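DUF305 domain-containing protein (Deinococcus radiodurans R1, PDB 3BT5) is of unknown function but folds as a ferritin-like four-helix bundle, with two short helices in the connection between the second and third long helices. Local coordinates at residues D29-M34 with R105-L110; H80-G85 with M111-Q116; Q18-H23 with A120-M125. All coordinates share one frame; numbering follows the deposited sequence. Where two conformers were deposited one is given.

Contact 1: D29-M34 with R105-L110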
loop_
_atom_site.group_PDB
_atom_site.type_symbol
_atom_site.label_atom_id
_atom_site.label_comp_id
_atom_site.label_asym_id
_atom_site.label_seq_id
_atom_site.Cartn_x
_atom_site.Cartn_y
_atom_site.Cartn_z
ATOM N N ASP A 29 -3.248 -1.219 7.985
ATOM C CA ASP A 29 -4.024 -2.309 8.592
ATOM C C ASP A 29 -3.174 -3.585 8.660
ATOM O O ASP A 29 -3.346 -4.401 9.559
ATOM C CB ASP A 29 -5.269 -2.651 7.746
ATOM C CG ASP A 29 -6.325 -1.566 7.750
ATOM O OD1 ASP A 29 -6.358 -0.775 8.700
ATOM O OD2 ASP A 29 -7.128 -1.523 6.784
ATOM N N LEU A 30 -2.306 -3.778 7.675
ATOM C CA LEU A 30 -1.443 -4.947 7.667
ATOM C C LEU A 30 -0.307 -4.790 8.687
ATOM O O LEU A 30 0.115 -5.757 9.325
ATOM C CB LEU A 30 -0.876 -5.181 6.264
ATOM C CG LEU A 30 -1.879 -5.528 5.168
ATOM C CD1 LEU A 30 -1.170 -5.513 3.812
ATOM C CD2 LEU A 30 -2.493 -6.889 5.435
ATOM N N ALA A 31 0.221 -3.575 8.824
ATOM C CA ALA A 31 1.355 -3.373 9.737
ATOM C C ALA A 31 0.958 -3.437 11.216
ATOM O O ALA A 31 1.753 -3.857 12.073
ATOM C CB ALA A 31 2.022 -2.039 9.428
ATOM N N ALA A 32 -0.249 -2.978 11.530
ATOM C CA ALA A 32 -0.675 -2.869 12.928
ATOM C C ALA A 32 -0.516 -4.182 13.731
ATOM O O ALA A 32 0.082 -4.173 14.820
ATOM C CB ALA A 32 -2.104 -2.332 13.020
ATOM N N PRO A 33 -1.037 -5.313 13.215
ATOM C CA PRO A 33 -0.849 -6.554 13.987
ATOM C C PRO A 33 0.610 -6.985 14.174
ATOM O O PRO A 33 0.928 -7.672 15.149
ATOM C CB PRO A 33 -1.657 -7.600 13.195
ATOM C CG PRO A 33 -1.979 -6.973 11.899
ATOM C CD PRO A 33 -1.885 -5.506 12.019
ATOM N N MET A 34 1.510 -6.583 13.281
ATOM C CA MET A 34 2.938 -6.895 13.500
ATOM C C MET A 34 3.501 -6.119 14.671
ATOM O O MET A 34 4.289 -6.648 15.466
ATOM C CB MET A 34 3.779 -6.610 12.255
ATOM C CG MET A 34 3.461 -7.528 11.091
ATOM S SD MET A 34 3.736 -9.302 11.471
ATOM C CE MET A 34 2.050 -9.844 11.863
ATOM N N ARG A 105 5.148 -14.346 8.341
ATOM C CA ARG A 105 5.340 -14.698 6.940
ATOM C C ARG A 105 4.179 -14.221 6.090
ATOM O O ARG A 105 4.392 -13.746 4.971
ATOM C CB ARG A 105 5.558 -16.201 6.773
ATOM C CG ARG A 105 6.895 -16.613 7.348
ATOM C CD ARG A 105 7.179 -18.096 7.119
ATOM N NE ARG A 105 7.255 -18.428 5.697
ATOM C CZ ARG A 105 8.344 -18.279 4.942
ATOM N NH1 ARG A 105 9.464 -17.790 5.466
ATOM N NH2 ARG A 105 8.310 -18.610 3.656
ATOM N N GLN A 106 2.951 -14.386 6.590
ATOM C CA GLN A 106 1.775 -13.907 5.866
ATOM C C GLN A 106 1.839 -12.390 5.679
ATOM O O GLN A 106 1.480 -11.877 4.625
ATOM C CB GLN A 106 0.503 -14.287 6.635
ATOM C CG GLN A 106 -0.085 -15.595 6.269
ATOM C CD GLN A 106 -0.497 -15.634 4.800
ATOM O OE1 GLN A 106 0.234 -16.159 3.993
ATOM N NE2 GLN A 106 -1.671 -15.054 4.457
ATOM N N PHE A 107 2.272 -11.668 6.703
ATOM C CA PHE A 107 2.405 -10.215 6.574
ATOM C C PHE A 107 3.287 -9.858 5.382
ATOM O O PHE A 107 2.944 -8.987 4.574
ATOM C CB PHE A 107 2.958 -9.618 7.871
ATOM C CG PHE A 107 3.469 -8.223 7.721
ATOM C CD1 PHE A 107 2.578 -7.158 7.641
ATOM C CD2 PHE A 107 4.836 -7.971 7.676
ATOM C CE1 PHE A 107 3.030 -5.864 7.515
ATOM C CE2 PHE A 107 5.305 -6.661 7.527
ATOM C CZ PHE A 107 4.395 -5.615 7.432
ATOM N N LEU A 108 4.433 -10.530 5.268
ATOM C CA LEU A 108 5.357 -10.237 4.180
ATOM C C LEU A 108 4.750 -10.634 2.835
ATOM O O LEU A 108 4.815 -9.857 1.881
ATOM C CB LEU A 108 6.688 -10.963 4.399
ATOM C CG LEU A 108 7.408 -10.444 5.645
ATOM C CD1 LEU A 108 8.542 -11.420 6.057
ATOM C CD2 LEU A 108 7.966 -9.050 5.411
ATOM N N ARG A 109 4.145 -11.826 2.751
ATOM C CA ARG A 109 3.530 -12.237 1.496
ATOM C C ARG A 109 2.414 -11.275 1.085
ATOM O O ARG A 109 2.313 -10.906 -0.091
ATOM C CB ARG A 109 3.009 -13.664 1.590
ATOM C CG ARG A 109 4.104 -14.691 1.752
ATOM C CD ARG A 109 3.504 -16.049 1.606
ATOM N NE ARG A 109 2.762 -16.413 2.804
ATOM C CZ ARG A 109 3.219 -17.261 3.727
ATOM N NH1 ARG A 109 2.487 -17.548 4.789
ATOM N NH2 ARG A 109 4.410 -17.826 3.577
ATOM N N LEU A 110 1.568 -10.889 2.029
ATOM C CA LEU A 110 0.466 -10.005 1.706
ATOM C C LEU A 110 0.971 -8.637 1.325
ATOM O O LEU A 110 0.449 -8.030 0.394
ATOM C CB LEU A 110 -0.510 -9.882 2.894
ATOM C CG LEU A 110 -1.278 -11.171 3.241
ATOM C CD1 LEU A 110 -2.035 -10.956 4.536
ATOM C CD2 LEU A 110 -2.245 -11.556 2.091
#
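Met34 lays its CG methylene over one face of the Phe107 ring, joining helix 11-37 to helix 100-122 as antiparallel neighbours in a ferritin-like helical bundle. The two segment axes come within 10.2 Å of each other and run at 161°, and the side chains reach across between them. Met34 CG sits 3.6 Å from the centroid of the Phe107 ring, only 18° off the ring normal, a CH-pi contact over the face, offset toward the ring's CG. The bend at chi2 turns the sulfur back past the ring's attachment point, with Met34 SD 3.7 Å from Phe107 CB, and SD makes an oblique Met-aromatic contact with the ring.

Phe107 CG stands anti to its backbone N (chi1 164°), which sets CG, and with it the start of the ring, toward helix 11-37, although the CB bond points neither at that helix nor away from it. The ring's CD1-CE1 border then runs beside the turn of Leu30 and Ala31, where Phe107 CE1 comes 3.7 Å from Ala31 CA. Pro33, lacking an N-H, kinks this helix just after that turn, and Met34 N makes a weak bond to Ala31 O.

Around this aromatic centre the cover is aliphatic. Ala47 of helix 41-68 touches both Met34 and Phe107, while Leu95 of helix 89-97 packs on Leu30. Every residue that touches across the pair of segments is buried. One turn after Phe107, Leu110 meets Leu30 at about a right angle, with Leu30 CD2 4.2 Å from Leu110 CD1. Beside the ring, Leu30 O lies 3.3 Å from Phe107 CD1, approaching it obliquely.

Contact 2: H80-G85 with M111-Q116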
loop_
_atom_site.group_PDB
_atom_site.type_symbol
_atom_site.label_atom_id
_atom_site.label_comp_id
_atom_site.label_asym_id
_atom_site.label_seq_id
_atom_site.Cartn_x
_atom_site.Cartn_y
_atom_site.Cartn_z
ATOM N N HIS A 80 -12.593 -6.300 -6.713
ATOM C CA HIS A 80 -11.664 -5.380 -7.318
ATOM C C HIS A 80 -10.490 -5.083 -6.409
ATOM O O HIS A 80 -9.369 -4.962 -6.896
ATOM C CB HIS A 80 -12.412 -4.161 -7.793
ATOM C CG HIS A 80 -13.263 -4.456 -9.000
ATOM N ND1 HIS A 80 -14.481 -3.854 -9.232
ATOM C CD2 HIS A 80 -13.084 -5.342 -10.013
ATOM C CE1 HIS A 80 -14.999 -4.323 -10.356
ATOM N NE2 HIS A 80 -14.169 -5.223 -10.858
ATOM N N ALA A 81 -10.720 -5.021 -5.097
ATOM C CA ALA A 81 -9.612 -4.914 -4.142
ATOM C C ALA A 81 -8.645 -6.086 -4.309
ATOM O O ALA A 81 -7.402 -5.905 -4.340
ATOM C CB ALA A 81 -10.156 -4.845 -2.709
ATOM N N ARG A 82 -9.188 -7.285 -4.452
ATOM C CA ARG A 82 -8.328 -8.454 -4.648
ATOM C C ARG A 82 -7.487 -8.309 -5.917
ATOM O O ARG A 82 -6.290 -8.629 -5.921
ATOM C CB ARG A 82 -9.154 -9.733 -4.721
ATOM C CG ARG A 82 -8.316 -10.991 -4.946
ATOM C CD ARG A 82 -9.082 -12.240 -4.547
ATOM N NE ARG A 82 -8.733 -13.377 -5.393
ATOM C CZ ARG A 82 -7.647 -14.130 -5.247
ATOM N NH1 ARG A 82 -6.777 -13.885 -4.274
ATOM N NH2 ARG A 82 -7.432 -15.134 -6.088
ATOM N N MET A 83 -8.087 -7.830 -7.002
ATOM C CA MET A 83 -7.307 -7.618 -8.226
ATOM C C MET A 83 -6.208 -6.590 -8.059
ATOM O O MET A 83 -5.148 -6.695 -8.679
ATOM C CB MET A 83 -8.217 -7.190 -9.354
ATOM C CG MET A 83 -9.087 -8.301 -9.747
ATOM S SD MET A 83 -10.090 -7.874 -11.113
ATOM C CE MET A 83 -10.954 -9.428 -11.322
ATOM N N MET A 84 -6.479 -5.576 -7.250
ATOM C CA MET A 84 -5.489 -4.586 -6.921
ATOM C C MET A 84 -4.386 -5.124 -6.017
ATOM O O MET A 84 -3.461 -4.380 -5.706
ATOM C CB MET A 84 -6.135 -3.364 -6.268
ATOM C CG MET A 84 -7.116 -2.599 -7.159
ATOM S SD MET A 84 -7.884 -1.344 -6.131
ATOM C CE MET A 84 -8.975 -0.516 -7.273
ATOM N N GLY A 85 -4.442 -6.399 -5.640
ATOM C CA GLY A 85 -3.433 -6.966 -4.741
ATOM C C GLY A 85 -3.691 -6.691 -3.275
ATOM O O GLY A 85 -2.850 -7.070 -2.440
ATOM N N MET A 111 1.970 -8.126 2.040
ATOM C CA MET A 111 2.446 -6.786 1.708
ATOM C C MET A 111 3.189 -6.780 0.375
ATOM O O MET A 111 3.091 -5.812 -0.373
ATOM C CB MET A 111 3.330 -6.227 2.824
ATOM C CG MET A 111 3.648 -4.737 2.647
ATOM S SD MET A 111 2.250 -3.624 3.038
ATOM C CE MET A 111 2.270 -3.741 4.827
ATOM N N ILE A 112 3.918 -7.849 0.062
ATOM C CA ILE A 112 4.523 -7.932 -1.263
ATOM C C ILE A 112 3.470 -7.901 -2.369
ATOM O O ILE A 112 3.607 -7.149 -3.331
ATOM C CB ILE A 112 5.432 -9.188 -1.410
ATOM C CG1 ILE A 112 6.698 -9.033 -0.555
ATOM C CG2 ILE A 112 5.757 -9.461 -2.897
ATOM C CD1 ILE A 112 7.410 -10.387 -0.306
ATOM N N ARG A 113 2.412 -8.698 -2.235
ATOM C CA ARG A 113 1.401 -8.736 -3.283
ATOM C C ARG A 113 0.702 -7.380 -3.389
ATOM O O ARG A 113 0.406 -6.891 -4.494
ATOM C CB ARG A 113 0.401 -9.873 -3.007
ATOM C CG ARG A 113 -0.562 -10.163 -4.169
ATOM C CD ARG A 113 -1.615 -11.191 -3.765
ATOM N NE ARG A 113 -2.441 -10.687 -2.677
ATOM C CZ ARG A 113 -3.177 -11.424 -1.847
ATOM N NH1 ARG A 113 -3.185 -12.752 -1.897
ATOM N NH2 ARG A 113 -3.884 -10.829 -0.945
ATOM N N HIS A 114 0.451 -6.778 -2.239
ATOM C CA HIS A 114 -0.124 -5.453 -2.155
ATOM C C HIS A 114 0.725 -4.440 -2.934
ATOM O O HIS A 114 0.214 -3.679 -3.781
ATOM C CB HIS A 114 -0.235 -5.107 -0.675
ATOM C CG HIS A 114 -0.541 -3.689 -0.371
ATOM N ND1 HIS A 114 0.417 -2.702 -0.406
ATOM C CD2 HIS A 114 -1.703 -3.087 0.003
ATOM C CE1 HIS A 114 -0.136 -1.549 -0.071
ATOM N NE2 HIS A 114 -1.422 -1.758 0.186
ATOM N N HIS A 115 2.032 -4.446 -2.692
ATOM C CA HIS A 115 2.908 -3.506 -3.367
ATOM C C HIS A 115 3.018 -3.804 -4.870
ATOM O O HIS A 115 3.118 -2.885 -5.676
ATOM C CB HIS A 115 4.307 -3.587 -2.738
ATOM C CG HIS A 115 4.462 -2.794 -1.470
ATOM N ND1 HIS A 115 3.402 -2.510 -0.620
ATOM C CD2 HIS A 115 5.554 -2.201 -0.928
ATOM C CE1 HIS A 115 3.843 -1.759 0.382
ATOM N NE2 HIS A 115 5.154 -1.572 0.228
ATOM N N GLN A 116 3.007 -5.074 -5.251
ATOM C CA GLN A 116 2.991 -5.422 -6.671
ATOM C C GLN A 116 1.747 -4.853 -7.335
ATOM O O GLN A 116 1.818 -4.381 -8.462
ATOM C CB GLN A 116 3.096 -6.943 -6.874
ATOM C CG GLN A 116 4.453 -7.476 -6.432
ATOM C CD GLN A 116 4.510 -8.983 -6.353
ATOM O OE1 GLN A 116 3.506 -9.631 -6.078
ATOM N NE2 GLN A 116 5.705 -9.548 -6.541
HETATM O O HOH W 1 -2.258 -8.716 -0.303
#
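Gly85 brings its backbone against that of His114, the CA atoms 4.5 Å apart, where the chain leaves helix 78-83 with a positive phi of 83°. Two bonds back into the last helical turn make this a Schellman motif, and Gly85 N to Arg82 O, at 2.9 Å, is one of them. The absence of a side chain lets the two backbones come this close, since a CB here would run into Arg113 O and, at this phi, into the carbonyl of Met84. The Gly85 carbonyl points at the helix, and His114 CA approaches Gly85 O to 3.2 Å in a CA-H...O contact bent to 131° at the hydrogen.

The same carbonyl oxygen meets Arg113, whose CG is anti to its backbone N (chi1 -170°). In the conformer given, the chain runs extended as far as a bend at chi3, and the guanidinium turns its edge to the glycine, with Gly85 O close to its plane. A water bridges the two groups, donating to Gly85 O at 2.8 Å and accepting a weak bond from Arg113 NH2. That nitrogen also forms a salt bridge with Glu91.

His114 touches Gly85 O through CB, while its ring leads on away from 80-85. There ND1 shares a hydrogen bond with ND1 of His115, 3.0 Å away, each ring offering its edge in plane. The far nitrogens are held as well, His114 NE2 by His23 O and His115 NE2 by Glu148. A short helix of the crossover, ended by a glycine Schellman motif, is thus seated on the third long helix of the ferritin-like bundle.

Contact 3: Q18-H23 with A120-M125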
loop_
_atom_site.group_PDB
_atom_site.type_symbol
_atom_site.label_atom_id
_atom_site.label_comp_id
_atom_site.label_asym_id
_atom_site.label_seq_id
_atom_site.Cartn_x
_atom_site.Cartn_y
_atom_site.Cartn_z
ATOM N N GLN A 18 -7.721 8.558 -5.887
ATOM C CA GLN A 18 -8.704 8.037 -4.932
ATOM C C GLN A 18 -8.409 6.569 -4.601
ATOM O O GLN A 18 -8.436 6.149 -3.432
ATOM C CB GLN A 18 -10.110 8.151 -5.499
ATOM C CG GLN A 18 -10.621 9.585 -5.533
ATOM C CD GLN A 18 -11.946 9.690 -6.296
ATOM O OE1 GLN A 18 -12.207 8.909 -7.227
ATOM N NE2 GLN A 18 -12.765 10.678 -5.936
ATOM N N HIS A 19 -8.163 5.773 -5.639
ATOM C CA HIS A 19 -7.896 4.359 -5.409
ATOM C C HIS A 19 -6.597 4.127 -4.684
ATOM O O HIS A 19 -6.521 3.256 -3.785
ATOM C CB HIS A 19 -7.852 3.611 -6.717
ATOM C CG HIS A 19 -9.202 3.339 -7.294
ATOM N ND1 HIS A 19 -9.365 2.822 -8.564
ATOM C CD2 HIS A 19 -10.443 3.480 -6.777
ATOM C CE1 HIS A 19 -10.658 2.666 -8.805
ATOM N NE2 HIS A 19 -11.336 3.062 -7.742
ATOM N N MET A 20 -5.550 4.878 -5.037
ATOM C CA MET A 20 -4.260 4.652 -4.384
ATOM C C MET A 20 -4.305 5.062 -2.917
ATOM O O MET A 20 -3.624 4.475 -2.083
ATOM C CB MET A 20 -3.147 5.396 -5.114
ATOM C CG MET A 20 -1.781 4.992 -4.680
ATOM S SD MET A 20 -1.381 3.235 -4.933
ATOM C CE MET A 20 -1.432 3.170 -6.728
ATOM N N LEU A 21 -5.127 6.061 -2.586
ATOM C CA LEU A 21 -5.207 6.488 -1.192
ATOM C C LEU A 21 -5.781 5.333 -0.363
ATOM O O LEU A 21 -5.278 5.027 0.728
ATOM C CB LEU A 21 -6.045 7.761 -1.086
ATOM C CG LEU A 21 -6.262 8.322 0.321
ATOM C CD1 LEU A 21 -4.956 8.613 1.015
ATOM C CD2 LEU A 21 -7.101 9.601 0.207
ATOM N N GLN A 22 -6.820 4.683 -0.869
ATOM C CA GLN A 22 -7.393 3.551 -0.146
ATOM C C GLN A 22 -6.432 2.355 -0.137
ATOM O O GLN A 22 -6.335 1.594 0.847
ATOM C CB GLN A 22 -8.700 3.131 -0.826
ATOM C CG GLN A 22 -9.842 4.091 -0.615
ATOM C CD GLN A 22 -11.130 3.529 -1.191
ATOM O OE1 GLN A 22 -11.482 2.365 -0.959
ATOM N NE2 GLN A 22 -11.809 4.325 -1.978
ATOM N N HIS A 23 -5.734 2.158 -1.239
ATOM C CA HIS A 23 -4.769 1.052 -1.338
ATOM C C HIS A 23 -3.659 1.241 -0.288
ATOM O O HIS A 23 -3.333 0.320 0.486
ATOM C CB HIS A 23 -4.193 1.075 -2.746
ATOM C CG HIS A 23 -3.585 -0.221 -3.192
ATOM N ND1 HIS A 23 -2.298 -0.620 -2.881
ATOM C CD2 HIS A 23 -4.110 -1.207 -3.958
ATOM C CE1 HIS A 23 -2.065 -1.801 -3.419
ATOM N NE2 HIS A 23 -3.148 -2.177 -4.082
ATOM N N ALA A 120 1.560 -2.032 -10.397
ATOM C CA ALA A 120 0.808 -2.325 -11.613
ATOM C C ALA A 120 -0.286 -1.279 -11.914
ATOM O O ALA A 120 -0.631 -1.030 -13.073
ATOM C CB ALA A 120 0.224 -3.725 -11.521
ATOM N N MET A 121 -0.846 -0.668 -10.870
ATOM C CA MET A 121 -1.819 0.427 -11.000
ATOM C C MET A 121 -1.132 1.713 -11.450
ATOM O O MET A 121 -1.734 2.583 -12.090
ATOM C CB MET A 121 -2.511 0.672 -9.644
ATOM C CG MET A 121 -3.348 -0.520 -9.156
ATOM S SD MET A 121 -3.916 -0.519 -7.443
ATOM C CE MET A 121 -4.960 0.946 -7.368
ATOM N N THR A 122 0.133 1.844 -11.088
ATOM C CA THR A 122 0.812 3.118 -11.231
ATOM C C THR A 122 1.567 3.283 -12.538
ATOM O O THR A 122 1.634 4.392 -13.088
ATOM C CB THR A 122 1.699 3.356 -10.025
ATOM O OG1 THR A 122 0.876 3.298 -8.850
ATOM C CG2 THR A 122 2.354 4.695 -10.110
ATOM N N LEU A 123 2.096 2.190 -13.068
ATOM C CA LEU A 123 2.883 2.282 -14.306
ATOM C C LEU A 123 2.173 3.007 -15.446
ATOM O O LEU A 123 2.796 3.832 -16.116
ATOM C CB LEU A 123 3.379 0.896 -14.735
ATOM C CG LEU A 123 4.469 0.348 -13.814
ATOM C CD1 LEU A 123 4.790 -1.103 -14.174
ATOM C CD2 LEU A 123 5.736 1.220 -13.801
ATOM N N PRO A 124 0.879 2.707 -15.678
ATOM C CA PRO A 124 0.170 3.430 -16.752
ATOM C C PRO A 124 0.075 4.948 -16.556
ATOM O O PRO A 124 -0.095 5.685 -17.541
ATOM C CB PRO A 124 -1.226 2.786 -16.732
ATOM C CG PRO A 124 -0.982 1.398 -16.162
ATOM C CD PRO A 124 0.012 1.681 -15.064
ATOM N N MET A 125 0.186 5.417 -15.312
ATOM C CA MET A 125 0.130 6.854 -15.039
ATOM C C MET A 125 1.450 7.556 -15.333
ATOM O O MET A 125 1.518 8.788 -15.312
ATOM C CB MET A 125 -0.332 7.136 -13.602
ATOM C CG MET A 125 -1.645 6.443 -13.265
ATOM S SD MET A 125 -3.034 7.084 -14.221
ATOM C CE MET A 125 -2.671 8.810 -14.024
#
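His19, the first residue of 18-23 to touch 120-125, directs its CB bond at the other segment while its ring leads away. The touching atom is thus CB, 4.0 Å from Met121 CE. The ring goes instead to Ile76 and Met84, in the connection that passes over this side of the bundle.

Met20 comes next. Its CB bond points neither toward nor away from 120-125, but CG anti to the backbone N (chi1 -168°) and bends at chi2 and chi3 carry the chain over. Its methyl ends at Met121 and Thr122, with Met20 CE 4.0 Å from Met121 CB. The Met20 side chain crosses that of Thr122 at about a right angle. The very close approach to OG1 there belongs to one of two deposited Met20 conformers and is doubtful in detail. Met61 of helix 41-68 and Ile141 of helix 132-158 also pack on Met20, and Thr122 OG1 is bonded back to Ala118 O in its own helix.

One turn on, His23 also sends its CB bond toward 120-125. Its ring crosses the Met121 side chain obliquely, and in the conformer given Met121 SD stands 4.1 Å from the centroid of the His23 ring, 37° off the normal. The nearest ring atom is His23 CD2, 3.6 Å from Met121 SD. The Met121 chain runs out extended at chi2 and bends only at chi3 (62°), which swings CE back between His19 and His23.

A hydrogen bond from outside this pair, between His23 NE2 and Met84 O, helps to hold the imidazole's rotation. Across the joint itself, methionine sulfur and methyl meet methylene and imidazole, so the two segments are held by dispersion and sulfur-aromatic contact, without a direct polar bond.

In the fold
All three contacts use helix 100-122. Contacts 1 and 3 join it to helix 11-37 from opposite sides of the chain's centre, about 20 Å apart between centres, whereas contact 2 seats the end of helix 78-83 on its middle. Along the chain, contacts 1 and 2 both nest inside the loop closed by contact 3, and they cross each other. The centre of contact 2 is about 13 Å from that of contact 1 and about 11 Å from that of contact 3. It touches both: Met111 packs on Leu30, and Met84 and His114 both meet His23. Together they tie the antiparallel first and third long helices and the crossover into one ferritin-like bundle.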